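Local coordinates for protein endoglucanase FnCel5A (Fervidobacterium nodosum, PDB 3NCO) that probably hydrolyses the beta-1,4-glucosidic bonds of cellulose, as a glycoside hydrolase family 5 endoglucanase built on a TIM barrel, at residues Ile141-Ala146 with Ile175-Asn180; Ser182-Val187 with Phe242-Glu247. One frame throughout, in Å; residues are numbered along the deposited sequence.

Overall arrangement
Both contacts belong to one eight-stranded parallel barrel, and they follow each other in series along the chain, their centres about 13 Å apart. Contact 1 is buried, about 9 Å from the centre of the chain, and joins the loop after strand 137-140 to neighbouring strand 174-177 and the turn that leaves it. Contact 2 lies farther out, about 16 Å from that centre, where the connection between strands 174-177 and 198-204 meets helix 232-252. They touch directly: Ser182 OG of contact 2 is 3.3 Å from Glu144 CA of contact 1. One continuous run from strand 174-177 through residue 187 thus leads from the barrel wall out to helix 232-252.

Contact 1: residues Ile141-Ala146 with Ile175-Asn180; sequences IFNEPA and IIDVPN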
# COMPACT_ATOMS: atom_id res chain seq x y z
N ILE A 141 -1.54 1.07 -9.35
CA ILE A 141 -1.42 0.08 -10.43
C ILE A 141 -1.01 -1.32 -9.98
O ILE A 141 -1.68 -2.30 -10.32
CB ILE A 141 -0.43 0.56 -11.49
CG1 ILE A 141 -1.10 1.75 -12.19
CG2 ILE A 141 -0.21 -0.53 -12.58
CD1 ILE A 141 -0.12 2.54 -13.10
N PHE A 142 0.06 -1.40 -9.18
CA PHE A 142 0.53 -2.72 -8.73
C PHE A 142 1.34 -2.62 -7.45
O PHE A 142 2.17 -1.72 -7.28
CB PHE A 142 1.30 -3.47 -9.82
CG PHE A 142 1.50 -4.92 -9.52
CD1 PHE A 142 0.41 -5.80 -9.37
CD2 PHE A 142 2.79 -5.40 -9.34
CE1 PHE A 142 0.62 -7.15 -9.03
CE2 PHE A 142 3.02 -6.74 -9.05
CZ PHE A 142 1.96 -7.61 -8.89
N ASN A 143 1.13 -3.60 -6.57
CA ASN A 143 1.87 -3.68 -5.31
C ASN A 143 3.22 -4.35 -5.52
O ASN A 143 3.31 -5.47 -6.01
CB ASN A 143 1.04 -4.55 -4.37
CG ASN A 143 1.70 -4.78 -3.04
OD1 ASN A 143 2.11 -5.91 -2.71
ND2 ASN A 143 1.87 -3.75 -2.34
N GLU A 144 4.28 -3.65 -5.09
CA GLU A 144 5.61 -4.31 -5.04
C GLU A 144 6.01 -5.06 -6.32
O GLU A 144 6.08 -6.28 -6.34
CB GLU A 144 5.67 -5.26 -3.83
CG GLU A 144 5.65 -4.48 -2.55
CD GLU A 144 5.79 -5.33 -1.33
OE1 GLU A 144 5.85 -6.57 -1.45
OE2 GLU A 144 5.79 -4.81 -0.22
N PRO A 145 6.29 -4.33 -7.40
CA PRO A 145 6.89 -4.99 -8.52
C PRO A 145 8.13 -5.67 -8.02
O PRO A 145 8.77 -5.14 -7.08
CB PRO A 145 7.32 -3.82 -9.41
CG PRO A 145 6.27 -2.81 -9.17
CD PRO A 145 6.19 -2.86 -7.63
N ALA A 146 8.45 -6.83 -8.58
CA ALA A 146 9.65 -7.61 -8.15
C ALA A 146 9.89 -8.81 -9.02
O ALA A 146 9.18 -9.02 -9.98
CB ALA A 146 9.52 -8.08 -6.71
N ILE A 175 -1.18 5.79 -7.98
CA ILE A 175 0.02 5.59 -7.16
C ILE A 175 0.91 4.57 -7.86
O ILE A 175 0.44 3.49 -8.22
CB ILE A 175 -0.36 5.08 -5.76
CG1 ILE A 175 -1.02 6.23 -4.99
CG2 ILE A 175 0.87 4.57 -4.95
CD1 ILE A 175 -1.94 5.74 -3.92
N ILE A 176 2.17 4.95 -8.03
CA ILE A 176 3.20 4.13 -8.68
C ILE A 176 4.19 3.58 -7.65
O ILE A 176 4.89 4.35 -6.96
CB ILE A 176 4.01 4.99 -9.73
CG1 ILE A 176 3.06 5.74 -10.64
CG2 ILE A 176 5.01 4.15 -10.49
CD1 ILE A 176 1.99 4.87 -11.33
N ASP A 177 4.25 2.26 -7.52
CA ASP A 177 5.18 1.61 -6.58
C ASP A 177 6.61 1.58 -7.09
O ASP A 177 6.86 1.35 -8.24
CB ASP A 177 4.76 0.15 -6.31
CG ASP A 177 3.50 0.08 -5.34
OD1 ASP A 177 2.55 0.88 -5.55
OD2 ASP A 177 3.44 -0.82 -4.45
N VAL A 178 7.50 1.78 -6.16
CA VAL A 178 8.94 1.53 -6.34
C VAL A 178 9.11 0.02 -6.61
O VAL A 178 8.40 -0.80 -5.99
CB VAL A 178 9.62 1.99 -5.04
CG1 VAL A 178 11.07 1.55 -5.09
CG2 VAL A 178 9.52 3.52 -5.01
N PRO A 179 10.03 -0.34 -7.53
CA PRO A 179 10.21 -1.76 -7.90
C PRO A 179 11.06 -2.49 -6.84
O PRO A 179 11.29 -1.94 -5.75
CB PRO A 179 10.87 -1.71 -9.28
CG PRO A 179 11.66 -0.39 -9.24
CD PRO A 179 10.95 0.56 -8.28
N ASN A 180 11.44 -3.75 -7.13
CA ASN A 180 12.19 -4.59 -6.18
C ASN A 180 11.56 -4.59 -4.79
O ASN A 180 12.17 -4.25 -3.77
CB ASN A 180 13.67 -4.19 -6.12
CG ASN A 180 14.57 -5.39 -5.92
OD1 ASN A 180 15.17 -5.90 -6.87
ND2 ASN A 180 14.69 -5.84 -4.67
O HOH W 1 1.75 0.95 -8.40
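Asp177 lays its CB against CD of Pro145, 3.6 Å away, the two side chains crossing at about a right angle. Pro145 closes the Asn143-Glu144-Pro145 sequence, the signature of family 5 glycoside hydrolases, which follows strand 137-140 of the TIM barrel; in relatives its glutamate serves as the catalytic acid/base. Asp177 ends the adjacent strand 174-177. Its CG stands beside the backbone N, anti to the carbonyl carbon (chi1 -75°), which directs the carboxylate to the turning backbone of the signature. There OD2 accepts from Glu144 N at 3.0 Å and a nearly straight 164°, met from 39° above the carboxylate plane. A short acidic side chain suits this place, since it can hold the backbone just where Glu144 begins. Phe142 O, which has no bond to the carboxylate, lies 3.0 Å from Asp177 CG, almost equidistant from both oxygens, and nearby Glu140 would probably make a negative charge on Asp177 less favourable. CB of Glu144 points away from strand 174-177, and OE2 at the far end is hydrogen-bonded to His203 ND1.

Toward the start of the segments the two chains draw apart and their direct pairing weakens. Ile141 N makes only a weak bond to Ile175 O, while one water links the two chains beside this pair, accepting from Phe142 N and Asp177 N and in position to donate to Ile175 O. Ile141 and Ile176 run side by side and meet at their CD1 atoms, 3.6 Å apart. Trp154 of helix 151-168 packs on Ile141, Phe142 and Pro145, and its indole N-H bonds to Asp177 O. At the other end two prolines meet, Pro145 CB lying 4.1 Å from Pro179 CB, and Pro145 CD rests 3.4 Å from Val178 O.

Contact 2: residues Ser182-Val187 with Phe242-Glu247; sequences SNYSYV and FKYVSE
The side chains of Tyr184 and Tyr244 run at about a right angle to each other, Tyr184 CD1 approaching Tyr244 CD2 to 4.1 Å. CB of Tyr244 points toward the 3-10 segment of residues 184-187, and CG, anti to the backbone N (chi1 -179°), sets the ring's attachment outward from helix 232-252. The edge of this ring meets backbone oxygens: CE2 is 3.7 Å from Ser185 O, and Tyr184 O lies near CD2. Val187 and Tyr244 pass alongside each other, pointing opposite ways, with Val187 CG1 3.8 Å from Tyr244 CE2. A tyrosine suits this partly exposed place because its carbons pack on the turn while its OH bonds to Arg188 NH2.

Val245, one residue on, fills the deeper side. Its CG2 sits 3.8 Å from Tyr184 CB, at the edge of the Tyr184 ring and near its plane; that ring also stacks with His241. The turn is held by Asn183, whose OD1 accepts from both Ser185 N (3.0 Å) and Ser185 OG (2.7 Å), the two donors arriving from opposite faces of the carbonyl plane. The bond to Ser185 N makes an Asx turn at the start of the 3-10 segment. Tyr184 and Val245 both continue onto Phe202 of strand 198-204, in keeping with a TIM barrel, whose outer helices pack against the strands; here helix 232-252 also meets the connection between strands 174-177 and 198-204.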
# COMPACT_ATOMS: atom_id res chain seq x y z
N SER A 182 9.46 -2.64 -3.64
CA SER A 182 9.20 -1.29 -3.12
C SER A 182 10.15 -0.93 -1.94
O SER A 182 9.88 -0.04 -1.13
CB SER A 182 7.67 -1.12 -2.88
OG SER A 182 7.00 -1.51 -4.11
N ASN A 183 11.33 -1.55 -1.96
CA ASN A 183 12.35 -1.23 -0.97
C ASN A 183 12.93 0.17 -1.27
O ASN A 183 13.13 0.53 -2.45
CB ASN A 183 13.43 -2.29 -1.01
CG ASN A 183 14.62 -1.97 -0.10
OD1 ASN A 183 15.49 -1.16 -0.46
ND2 ASN A 183 14.64 -2.59 1.07
N TYR A 184 13.10 0.96 -0.20
CA TYR A 184 13.45 2.39 -0.29
C TYR A 184 14.63 2.63 -1.23
O TYR A 184 14.65 3.63 -1.95
CB TYR A 184 13.73 2.99 1.12
CG TYR A 184 15.12 2.64 1.55
CD1 TYR A 184 16.19 3.49 1.25
CD2 TYR A 184 15.40 1.41 2.15
CE1 TYR A 184 17.48 3.15 1.56
CE2 TYR A 184 16.74 1.04 2.45
CZ TYR A 184 17.77 1.95 2.16
OH TYR A 184 19.08 1.59 2.40
N SER A 185 15.60 1.71 -1.25
CA SER A 185 16.85 1.99 -1.94
C SER A 185 16.70 1.90 -3.45
O SER A 185 17.63 2.34 -4.19
CB SER A 185 17.95 1.04 -1.50
OG SER A 185 17.65 -0.27 -1.88
N TYR A 186 15.59 1.34 -3.93
CA TYR A 186 15.42 1.18 -5.37
C TYR A 186 14.65 2.35 -5.99
O TYR A 186 14.29 2.33 -7.15
CB TYR A 186 14.72 -0.16 -5.65
CG TYR A 186 15.57 -1.35 -5.36
CD1 TYR A 186 16.31 -1.95 -6.37
CD2 TYR A 186 15.64 -1.89 -4.06
CE1 TYR A 186 17.13 -3.04 -6.10
CE2 TYR A 186 16.45 -3.00 -3.78
CZ TYR A 186 17.17 -3.57 -4.82
OH TYR A 186 17.98 -4.67 -4.59
N VAL A 187 14.41 3.39 -5.20
CA VAL A 187 13.68 4.55 -5.68
C VAL A 187 14.35 5.13 -6.96
O VAL A 187 13.67 5.54 -7.90
CB VAL A 187 13.47 5.58 -4.53
CG1 VAL A 187 14.73 6.44 -4.28
CG2 VAL A 187 12.28 6.41 -4.80
N PHE A 242 15.09 7.42 4.72
CA PHE A 242 13.96 8.26 4.29
C PHE A 242 14.47 9.55 3.64
O PHE A 242 13.85 10.04 2.66
CB PHE A 242 13.06 8.62 5.48
CG PHE A 242 12.11 7.53 5.88
CD1 PHE A 242 12.52 6.20 5.98
CD2 PHE A 242 10.78 7.83 6.07
CE1 PHE A 242 11.59 5.18 6.32
CE2 PHE A 242 9.86 6.83 6.39
CZ PHE A 242 10.28 5.52 6.55
N LYS A 243 15.59 10.07 4.14
CA LYS A 243 16.25 11.22 3.46
C LYS A 243 16.62 10.91 1.99
O LYS A 243 16.48 11.74 1.07
CB LYS A 243 17.45 11.70 4.26
CG LYS A 243 18.16 12.93 3.65
CD LYS A 243 19.32 13.38 4.55
CE LYS A 243 20.55 12.58 4.21
NZ LYS A 243 21.71 13.48 3.94
N TYR A 244 17.14 9.70 1.76
CA TYR A 244 17.44 9.30 0.42
C TYR A 244 16.19 9.37 -0.46
O TYR A 244 16.25 9.87 -1.59
CB TYR A 244 18.02 7.88 0.44
CG TYR A 244 18.41 7.30 -0.88
CD1 TYR A 244 19.56 7.72 -1.52
CD2 TYR A 244 17.67 6.25 -1.45
CE1 TYR A 244 19.95 7.18 -2.72
CE2 TYR A 244 18.07 5.70 -2.73
CZ TYR A 244 19.23 6.19 -3.31
OH TYR A 244 19.71 5.70 -4.51
N VAL A 245 15.05 8.87 0.05
CA VAL A 245 13.80 8.92 -0.76
C VAL A 245 13.33 10.37 -0.96
O VAL A 245 12.89 10.74 -2.07
CB VAL A 245 12.69 8.09 -0.13
CG1 VAL A 245 11.33 8.18 -0.93
CG2 VAL A 245 13.17 6.58 0.00
N SER A 246 13.41 11.16 0.11
CA SER A 246 13.01 12.54 0.05
C SER A 246 13.85 13.33 -0.94
O SER A 246 13.31 14.08 -1.76
CB SER A 246 13.13 13.15 1.46
OG SER A 246 13.04 14.55 1.38
N GLU A 247 15.17 13.16 -0.92
CA GLU A 247 15.97 13.89 -1.91
C GLU A 247 15.60 13.50 -3.36
O GLU A 247 15.50 14.36 -4.27
CB GLU A 247 17.48 13.69 -1.65
CG GLU A 247 17.93 14.23 -0.27
CD GLU A 247 19.40 13.91 0.07
OE1 GLU A 247 20.00 13.00 -0.57
OE2 GLU A 247 19.96 14.57 0.99